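PDB 6BLJ: serine-tRNA ligase from Naegleria fowleri, which catalyses the ATP-dependent attachment of serine to its cognate tRNA, by way of a seryl-adenylate intermediate, as a class II aminoacyl-tRNA synthetase. Local coordinates for the interface of chains A and B and the interface of chains A and C. Sequence-based numbering; all coordinates share one arbitrary frame. Chains: chain A/B/C, Serine-tRNA ligase.

Contact 1 and contact 2 lie about 24 Å apart, measured between the centres of their C-alpha atoms, and chain A takes part in both with different residues. Contact 1 uses its strand 249-251, the residues just before it and helix 285-290; contact 2 uses the end of helix 263-266 and the short turn 317-319. Both touch motif 2, contact 1 where B:Gln332 opens its second strand, 332-342, and contact 2 in its loop. Contact 1 belongs to the dimer expected of a class II seryl-tRNA synthetase. Contact 2, an apolar, water-bridged patch, links dimers within the deposited four-chain assembly and may be crystal packing.

Contact 1: the interface of chains A and B. Residues chain A 246-247, 249-251, 254, 287-288, 290-291; chain B 206, 209-210, 215-216, 332.
Chains A and B meet here in the two-fold homodimer interface typical of class II aminoacyl-tRNA synthetases, where A:Pro247, the conserved proline of motif 1, and strand 249-251 just beyond it pack on the partner and join two catalytic cores. B:Phe216 is the central wedge. Its ring is sandwiched: CD of A:Pro247 sits over the centre of one face, 3.5 Å from the centroid, and CD1 of A:Phe291 points at the middle of the other. The two phenyl planes stand 77° apart, edge-to-face, with A:Phe291 giving the edge; its CG is anti to the backbone N (chi1 -177°). At the tip of the wedge, B:Phe216 CZ comes 3.5 Å from the backbone carbonyl O of A:Pro287.

B:Val209, near the end of helix 203-210, spreads its two methyls over different neighbours. CG1, anti to the backbone N (chi1 167°), lies 3.6 Å from CG of A:Met250, the two side chains running alongside and pointing the same way, and also meets CB of A:Pro287. CG2 reaches CB of A:Ala290 at 3.8 Å. The carbonyl O of B:Val209 accepts the backbone N of A:Thr251 at 3.1 Å, the donor arriving almost along the C=O axis, so strand and helix end are tied together.

B:Gln332 extends its chain to place NE2 3.2 Å from the carbonyl O of A:Thr246, a hydrogen bond in the carbonyl plane and close to the amide plane. The backbone of B:Gln332 is itself held within chain B: the phenol OH of B:Tyr215 donates to its carbonyl O at 2.7 Å, from above the carbonyl plane.

Contact 2: the interface of chains A and C. Residues chain A 265-266, 317-318; chain C 265-266, 317-318, 320.
This is a two-fold contact between copies of the synthetase, this part of it packed mainly through carbon and bridged by water; it joins chains A and C in the deposited assembly, although it may reflect crystal packing. The two valines lie at its middle. A:Val317 and C:Val317 cross obliquely, meeting through their CG1 methyls, 3.6 Å apart. In each, CG1 is anti to the backbone N (chi1 171° in A, 173° in C), which sends that methyl across to the other chain's helix end: CG1 of C:Val317 rests 3.5 Å from CA of A:Glu266, and the reverse pairing is nearly the same. Beside the valines, the backbones of A:Gly318 and C:Gly318 face each other, CA to CA at 3.8 Å.

The glutamates work within their own chains. The A:Glu266 chain folds at chi2 (-78°) and turns its carboxylate back, so that OE2 takes the backbone N of A:Gly318 at 2.8 Å on the anti lone pair; C:Glu266 does likewise. The bond ties the helix end to the 3-10 turn and probably helps position the neighbouring valine. A water joins the symmetry-related carbonyls, 3.2 Å from A:Asp265 O and 3.0 Å from C:Asp265 O.

C:His320 is poorly ordered, and its role is correspondingly less certain. As modelled, its imidazole ND1 donates to C:Val317 O at 2.8 Å, nearly along the C=O axis and in the ring plane, while CE1 lies against CB and CG of A:Glu266. The two side chains cross at about a right angle. If the imidazole carried a positive charge, with both nitrogens protonated, the carboxylate of A:Glu266 might stabilise it, though their charged atoms do not touch.

In each chain the patch combines the C-terminal end of the short helix finishing at residue 266 with 3-10 helix 317-319, which lies in the motif 2 loop directly after the AMP-binding Arg314 and Glu316, so the contact might influence that loop.

Contact 1: the interface of chains A and B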
ATOM      1  N   THR A 246      -8.815 -12.121 -21.333  1.00 21.04           N
ATOM      2  CA  THR A 246      -8.972 -10.755 -20.847  1.00 21.82           C
ATOM      3  C   THR A 246      -7.646  -9.999 -20.744  1.00 24.80           C
ATOM      4  O   THR A 246      -6.572 -10.606 -20.715  1.00 23.34           O
ATOM      5  CB  THR A 246      -9.629 -10.770 -19.456  1.00 21.42           C
ATOM      6  OG1 THR A 246      -8.687 -11.254 -18.476  1.00 20.86           O
ATOM      7  CG2 THR A 246     -10.842 -11.688 -19.440  1.00 24.50           C
ATOM      8  N   PRO A 247      -7.688  -8.661 -20.681  1.00 21.03           N
ATOM      9  CA  PRO A 247      -6.540  -7.925 -20.147  1.00 20.78           C
ATOM     10  C   PRO A 247      -6.217  -8.446 -18.763  1.00 20.61           C
ATOM     11  O   PRO A 247      -7.110  -8.802 -17.994  1.00 19.77           O
ATOM     12  CB  PRO A 247      -7.030  -6.466 -20.089  1.00 22.45           C
ATOM     13  CG  PRO A 247      -8.158  -6.394 -21.129  1.00 24.77           C
ATOM     14  CD  PRO A 247      -8.816  -7.760 -21.026  1.00 25.09           C
ATOM     15  N   PHE A 249      -4.344  -6.351 -16.955  1.00 27.50           N
ATOM     16  CA  PHE A 249      -4.308  -4.997 -16.393  1.00 32.30           C
ATOM     17  C   PHE A 249      -5.702  -4.400 -16.368  1.00 27.99           C
ATOM     18  O   PHE A 249      -6.444  -4.546 -17.336  1.00 24.92           O
ATOM     19  CB  PHE A 249      -3.582  -3.959 -17.283  1.00 34.22           C
ATOM     20  CG  PHE A 249      -2.184  -4.242 -17.620  1.00 30.50           C
ATOM     21  CD1 PHE A 249      -1.365  -4.941 -16.771  1.00 32.16           C
ATOM     22  CD2 PHE A 249      -1.667  -3.740 -18.810  1.00 30.36           C
ATOM     23  CE1 PHE A 249      -0.045  -5.157 -17.110  1.00 35.43           C
ATOM     24  CE2 PHE A 249      -0.362  -3.950 -19.152  1.00 29.03           C
ATOM     25  CZ  PHE A 249       0.455  -4.668 -18.306  1.00 31.94           C
ATOM     26  N   MET A 250      -5.986  -3.569 -15.368  1.00 21.39           N
ATOM     27  CA  MET A 250      -7.170  -2.715 -15.431  1.00 21.91           C
ATOM     28  C   MET A 250      -6.811  -1.327 -14.922  1.00 24.93           C
ATOM     29  O   MET A 250      -6.029  -1.199 -13.976  1.00 22.36           O
ATOM     30  CB  MET A 250      -8.323  -3.297 -14.606  1.00 23.85           C
ATOM     31  CG  MET A 250      -8.987  -4.502 -15.235  1.00 24.82           C
ATOM     32  SD  MET A 250     -10.306  -5.135 -14.182  1.00 24.67           S
ATOM     33  CE  MET A 250     -11.541  -3.831 -14.301  1.00 22.90           C
ATOM     34  N   THR A 251      -7.380  -0.289 -15.526  1.00 25.59           N
ATOM     35  CA  THR A 251      -7.170   1.031 -14.957  1.00 29.35           C
ATOM     36  C   THR A 251      -7.823   1.086 -13.579  1.00 31.93           C
ATOM     37  O   THR A 251      -8.763   0.338 -13.277  1.00 24.50           O
ATOM     38  CB  THR A 251      -7.749   2.140 -15.846  1.00 34.15           C
ATOM     39  OG1 THR A 251      -9.175   2.119 -15.768  1.00 32.36           O
ATOM     40  CG2 THR A 251      -7.334   1.935 -17.310  1.00 28.55           C
ATOM     41  N   GLN A 254     -11.498   1.763 -13.510  1.00 32.09           N
ATOM     42  CA  GLN A 254     -12.292   0.598 -13.887  1.00 24.77           C
ATOM     43  C   GLN A 254     -12.334  -0.414 -12.749  1.00 23.68           C
ATOM     44  O   GLN A 254     -13.395  -0.967 -12.433  1.00 25.71           O
ATOM     45  CB  GLN A 254     -11.693  -0.016 -15.160  1.00 29.42           C
ATOM     46  CG  GLN A 254     -11.834   0.883 -16.391  1.00 27.43           C
ATOM     47  CD  GLN A 254     -13.214   0.814 -16.998  1.00 38.54           C
ATOM     48  OE1 GLN A 254     -13.691  -0.275 -17.312  1.00 34.90           O
ATOM     49  NE2 GLN A 254     -13.853   1.968 -17.194  1.00 37.41           N
ATOM     50  N   PRO A 287     -12.189  -7.995 -15.068  1.00 23.27           N
ATOM     51  CA  PRO A 287     -12.343  -7.380 -16.399  1.00 21.87           C
ATOM     52  C   PRO A 287     -13.602  -7.822 -17.131  1.00 22.63           C
ATOM     53  O   PRO A 287     -14.160  -7.041 -17.915  1.00 21.90           O
ATOM     54  CB  PRO A 287     -11.075  -7.824 -17.151  1.00 22.33           C
ATOM     55  CG  PRO A 287     -10.637  -9.100 -16.454  1.00 19.83           C
ATOM     56  CD  PRO A 287     -10.973  -8.837 -14.994  1.00 19.50           C
ATOM     57  N   ILE A 288     -14.077  -9.047 -16.908  1.00 23.97           N
ATOM     58  CA  ILE A 288     -15.289  -9.474 -17.600  1.00 23.39           C
ATOM     59  C   ILE A 288     -16.499  -8.691 -17.090  1.00 29.51           C
ATOM     60  O   ILE A 288     -17.420  -8.377 -17.855  1.00 26.88           O
ATOM     61  CB  ILE A 288     -15.483 -10.998 -17.464  1.00 25.50           C
ATOM     62  CG1 ILE A 288     -14.351 -11.748 -18.191  1.00 21.24           C
ATOM     63  CG2 ILE A 288     -16.836 -11.426 -18.044  1.00 25.60           C
ATOM     64  CD1 ILE A 288     -14.346 -13.239 -17.908  1.00 29.58           C
ATOM     65  N   ALA A 290     -16.265  -5.529 -15.925  1.00 26.64           N
ATOM     66  CA  ALA A 290     -16.109  -4.185 -16.481  1.00 26.31           C
ATOM     67  C   ALA A 290     -16.452  -4.156 -17.968  1.00 27.62           C
ATOM     68  O   ALA A 290     -16.912  -3.130 -18.478  1.00 25.95           O
ATOM     69  CB  ALA A 290     -14.680  -3.679 -16.246  1.00 23.35           C
ATOM     70  N   PHE A 291     -16.273  -5.288 -18.658  1.00 25.39           N
ATOM     71  CA  PHE A 291     -16.657  -5.440 -20.061  1.00 27.47           C
ATOM     72  C   PHE A 291     -18.111  -5.045 -20.296  1.00 34.00           C
ATOM     73  O   PHE A 291     -18.467  -4.607 -21.396  1.00 31.27           O
ATOM     74  CB  PHE A 291     -16.412  -6.906 -20.470  1.00 25.19           C
ATOM     75  CG  PHE A 291     -16.694  -7.234 -21.926  1.00 28.93           C
ATOM     76  CD1 PHE A 291     -15.663  -7.276 -22.854  1.00 24.81           C
ATOM     77  CD2 PHE A 291     -17.972  -7.588 -22.345  1.00 30.69           C
ATOM     78  CE1 PHE A 291     -15.912  -7.609 -24.198  1.00 25.64           C
ATOM     79  CE2 PHE A 291     -18.224  -7.920 -23.670  1.00 35.62           C
ATOM     80  CZ  PHE A 291     -17.198  -7.933 -24.598  1.00 29.55           C
TER
ATOM     81  N   GLY B 206     -11.644  -3.671 -24.640  1.00 24.71           N
ATOM     82  CA  GLY B 206     -10.277  -3.925 -24.235  1.00 27.54           C
ATOM     83  C   GLY B 206      -9.554  -2.668 -23.797  1.00 26.70           C
ATOM     84  O   GLY B 206      -8.837  -2.674 -22.791  1.00 22.90           O
ATOM     85  N   VAL B 209     -11.092  -1.074 -20.628  1.00 24.26           N
ATOM     86  CA  VAL B 209     -10.769  -1.805 -19.410  1.00 25.85           C
ATOM     87  C   VAL B 209      -9.277  -1.747 -19.118  1.00 26.83           C
ATOM     88  O   VAL B 209      -8.872  -1.493 -17.979  1.00 25.25           O
ATOM     89  CB  VAL B 209     -11.276  -3.255 -19.526  1.00 23.30           C
ATOM     90  CG1 VAL B 209     -10.691  -4.125 -18.415  1.00 25.84           C
ATOM     91  CG2 VAL B 209     -12.809  -3.277 -19.493  1.00 24.09           C
ATOM     92  N   GLY B 210      -8.441  -1.942 -20.135  1.00 29.75           N
ATOM     93  CA  GLY B 210      -7.031  -2.169 -19.899  1.00 28.89           C
ATOM     94  C   GLY B 210      -6.071  -1.093 -20.370  1.00 30.49           C
ATOM     95  O   GLY B 210      -4.860  -1.244 -20.191  1.00 27.21           O
ATOM     96  N   TYR B 215      -7.083  -5.548 -25.161  1.00 22.44           N
ATOM     97  CA  TYR B 215      -8.005  -6.328 -25.984  1.00 24.98           C
ATOM     98  C   TYR B 215      -8.606  -7.473 -25.175  1.00 27.95           C
ATOM     99  O   TYR B 215      -7.978  -7.987 -24.247  1.00 24.23           O
ATOM    100  CB  TYR B 215      -7.299  -6.890 -27.231  1.00 21.18           C
ATOM    101  CG  TYR B 215      -6.160  -7.885 -26.907  1.00 22.66           C
ATOM    102  CD1 TYR B 215      -4.889  -7.443 -26.562  1.00 22.35           C
ATOM    103  CD2 TYR B 215      -6.367  -9.256 -26.977  1.00 29.21           C
ATOM    104  CE1 TYR B 215      -3.852  -8.349 -26.269  1.00 19.65           C
ATOM    105  CE2 TYR B 215      -5.341 -10.163 -26.702  1.00 24.38           C
ATOM    106  CZ  TYR B 215      -4.083  -9.692 -26.351  1.00 21.11           C
ATOM    107  OH  TYR B 215      -3.059 -10.582 -26.079  1.00 24.27           O
ATOM    108  N   PHE B 216      -9.833  -7.863 -25.526  1.00 24.02           N
ATOM    109  CA  PHE B 216     -10.378  -9.171 -25.161  1.00 24.11           C
ATOM    110  C   PHE B 216     -10.386 -10.033 -26.417  1.00 26.82           C
ATOM    111  O   PHE B 216     -10.700  -9.539 -27.508  1.00 26.43           O
ATOM    112  CB  PHE B 216     -11.816  -9.103 -24.633  1.00 24.73           C
ATOM    113  CG  PHE B 216     -11.981  -8.376 -23.323  1.00 30.59           C
ATOM    114  CD1 PHE B 216     -12.209  -9.088 -22.143  1.00 26.52           C
ATOM    115  CD2 PHE B 216     -11.974  -6.986 -23.278  1.00 23.17           C
ATOM    116  CE1 PHE B 216     -12.401  -8.418 -20.925  1.00 25.23           C
ATOM    117  CE2 PHE B 216     -12.153  -6.309 -22.073  1.00 23.83           C
ATOM    118  CZ  PHE B 216     -12.376  -7.036 -20.891  1.00 25.23           C
ATOM    119  N   GLN B 332       0.579  -7.151 -23.987  1.00 20.21           N
ATOM    120  CA  GLN B 332       0.393  -8.405 -23.273  1.00 22.92           C
ATOM    121  C   GLN B 332       0.159  -9.510 -24.292  1.00 23.01           C
ATOM    122  O   GLN B 332      -0.781  -9.419 -25.084  1.00 22.98           O
ATOM    123  CB  GLN B 332      -0.792  -8.288 -22.315  1.00 21.66           C
ATOM    124  CG  GLN B 332      -1.194  -9.576 -21.621  1.00 24.00           C
ATOM    125  CD  GLN B 332      -2.560  -9.442 -20.954  1.00 28.62           C
ATOM    126  OE1 GLN B 332      -2.825  -8.451 -20.281  1.00 23.72           O
ATOM    127  NE2 GLN B 332      -3.437 -10.429 -21.163  1.00 18.62           N
TER

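Contact 2: the interface of chains A and C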
ATOM      1  N   ASP A 265      -5.551  -2.887  -0.899  1.00 26.98           N
ATOM      2  CA  ASP A 265      -4.347  -2.959  -0.087  1.00 23.14           C
ATOM      3  C   ASP A 265      -3.892  -4.398   0.116  1.00 23.86           C
ATOM      4  O   ASP A 265      -2.687  -4.665   0.100  1.00 21.44           O
ATOM      5  CB  ASP A 265      -4.571  -2.238   1.244  1.00 24.13           C
ATOM      6  CG  ASP A 265      -4.639  -0.708   1.062  1.00 22.84           C
ATOM      7  OD1 ASP A 265      -3.896  -0.155   0.210  1.00 30.65           O
ATOM      8  OD2 ASP A 265      -5.419  -0.062   1.754  1.00 27.24           O
ATOM      9  N   GLU A 266      -4.830  -5.335   0.276  1.00 19.21           N
ATOM     10  CA  GLU A 266      -4.481  -6.713   0.611  1.00 25.45           C
ATOM     11  C   GLU A 266      -4.191  -7.559  -0.617  1.00 21.19           C
ATOM     12  O   GLU A 266      -3.378  -8.490  -0.540  1.00 19.15           O
ATOM     13  CB  GLU A 266      -5.604  -7.378   1.418  1.00 22.85           C
ATOM     14  CG  GLU A 266      -5.192  -8.695   2.141  1.00 35.51           C
ATOM     15  CD  GLU A 266      -5.126  -9.923   1.207  1.00 36.71           C
ATOM     16  OE1 GLU A 266      -5.841  -9.934   0.188  1.00 42.44           O
ATOM     17  OE2 GLU A 266      -4.370 -10.878   1.498  1.00 35.46           O
ATOM     18  N   VAL A 317      -1.347 -10.319   1.103  1.00 19.82           N
ATOM     19  CA  VAL A 317      -0.732  -9.630   2.239  1.00 22.01           C
ATOM     20  C   VAL A 317      -1.267 -10.172   3.562  1.00 28.20           C
ATOM     21  O   VAL A 317      -0.517 -10.310   4.535  1.00 33.03           O
ATOM     22  CB  VAL A 317      -0.925  -8.107   2.120  1.00 21.57           C
ATOM     23  CG1 VAL A 317      -0.484  -7.409   3.418  1.00 22.57           C
ATOM     24  CG2 VAL A 317      -0.075  -7.594   0.984  1.00 22.01           C
ATOM     25  N   GLY A 318      -2.564 -10.473   3.628  1.00 26.87           N
ATOM     26  CA  GLY A 318      -3.120 -11.019   4.855  1.00 36.09           C
ATOM     27  C   GLY A 318      -2.696 -12.447   5.190  1.00 43.58           C
ATOM     28  O   GLY A 318      -2.961 -12.899   6.310  1.00 40.48           O
TER
ATOM     29  N   ASP C 265       4.379  -4.942   4.680  1.00 21.03           N
ATOM     30  CA  ASP C 265       3.193  -4.870   3.824  1.00 20.92           C
ATOM     31  C   ASP C 265       1.898  -4.842   4.640  1.00 23.00           C
ATOM     32  O   ASP C 265       0.972  -4.095   4.308  1.00 23.15           O
ATOM     33  CB  ASP C 265       3.190  -6.046   2.841  1.00 22.84           C
ATOM     34  CG  ASP C 265       4.309  -5.931   1.801  1.00 29.89           C
ATOM     35  OD1 ASP C 265       4.593  -4.802   1.339  1.00 31.95           O
ATOM     36  OD2 ASP C 265       4.922  -6.959   1.479  1.00 33.57           O
ATOM     37  N   GLU C 266       1.822  -5.607   5.727  1.00 20.55           N
ATOM     38  CA  GLU C 266       0.564  -5.741   6.457  1.00 23.18           C
ATOM     39  C   GLU C 266       0.370  -4.653   7.506  1.00 24.48           C
ATOM     40  O   GLU C 266      -0.770  -4.251   7.771  1.00 18.77           O
ATOM     41  CB  GLU C 266       0.495  -7.116   7.131  1.00 27.42           C
ATOM     42  CG  GLU C 266      -0.899  -7.539   7.569  1.00 31.85           C
ATOM     43  CD  GLU C 266      -1.342  -6.856   8.865  1.00 26.47           C
ATOM     44  OE1 GLU C 266      -0.466  -6.529   9.682  1.00 31.47           O
ATOM     45  OE2 GLU C 266      -2.554  -6.601   9.043  1.00 31.83           O
ATOM     46  N   VAL C 317      -3.876  -4.290   7.322  1.00 20.23           N
ATOM     47  CA  VAL C 317      -4.258  -4.732   5.978  1.00 20.31           C
ATOM     48  C   VAL C 317      -4.828  -6.142   6.022  1.00 28.56           C
ATOM     49  O   VAL C 317      -5.797  -6.467   5.313  1.00 31.56           O
ATOM     50  CB  VAL C 317      -3.055  -4.655   5.019  1.00 20.59           C
ATOM     51  CG1 VAL C 317      -3.424  -5.295   3.661  1.00 22.01           C
ATOM     52  CG2 VAL C 317      -2.575  -3.214   4.857  1.00 20.62           C
ATOM     53  N   GLY C 318      -4.236  -7.006   6.844  1.00 30.02           N
ATOM     54  CA  GLY C 318      -4.776  -8.352   6.919  1.00 36.49           C
ATOM     55  C   GLY C 318      -6.147  -8.442   7.556  1.00 34.83           C
ATOM     56  O   GLY C 318      -6.794  -9.490   7.445  1.00 33.06           O
ATOM     57  N   HIS C 320      -8.888  -6.177   7.185  1.00 32.73           N
ATOM     58  CA  HIS C 320     -10.017  -5.503   6.565  1.00 42.89           C
ATOM     59  C   HIS C 320     -11.271  -6.353   6.740  1.00 44.41           C
ATOM     60  O   HIS C 320     -11.236  -7.577   6.592  1.00 45.43           O
ATOM     61  CB  HIS C 320      -9.738  -5.254   5.077  1.00 54.45           C
ATOM     62  CG  HIS C 320      -9.533  -6.510   4.278  1.00 70.19           C
ATOM     63  ND1 HIS C 320      -8.323  -7.171   4.222  1.00 73.13           N
ATOM     64  CD2 HIS C 320     -10.386  -7.224   3.503  1.00 73.09           C
ATOM     65  CE1 HIS C 320      -8.439  -8.236   3.447  1.00 71.62           C
ATOM     66  NE2 HIS C 320      -9.680  -8.291   2.997  1.00 69.48           N
TER
HETATM   67  O   HOH W   1      -0.010  -3.613   1.510  1.00 43.22           O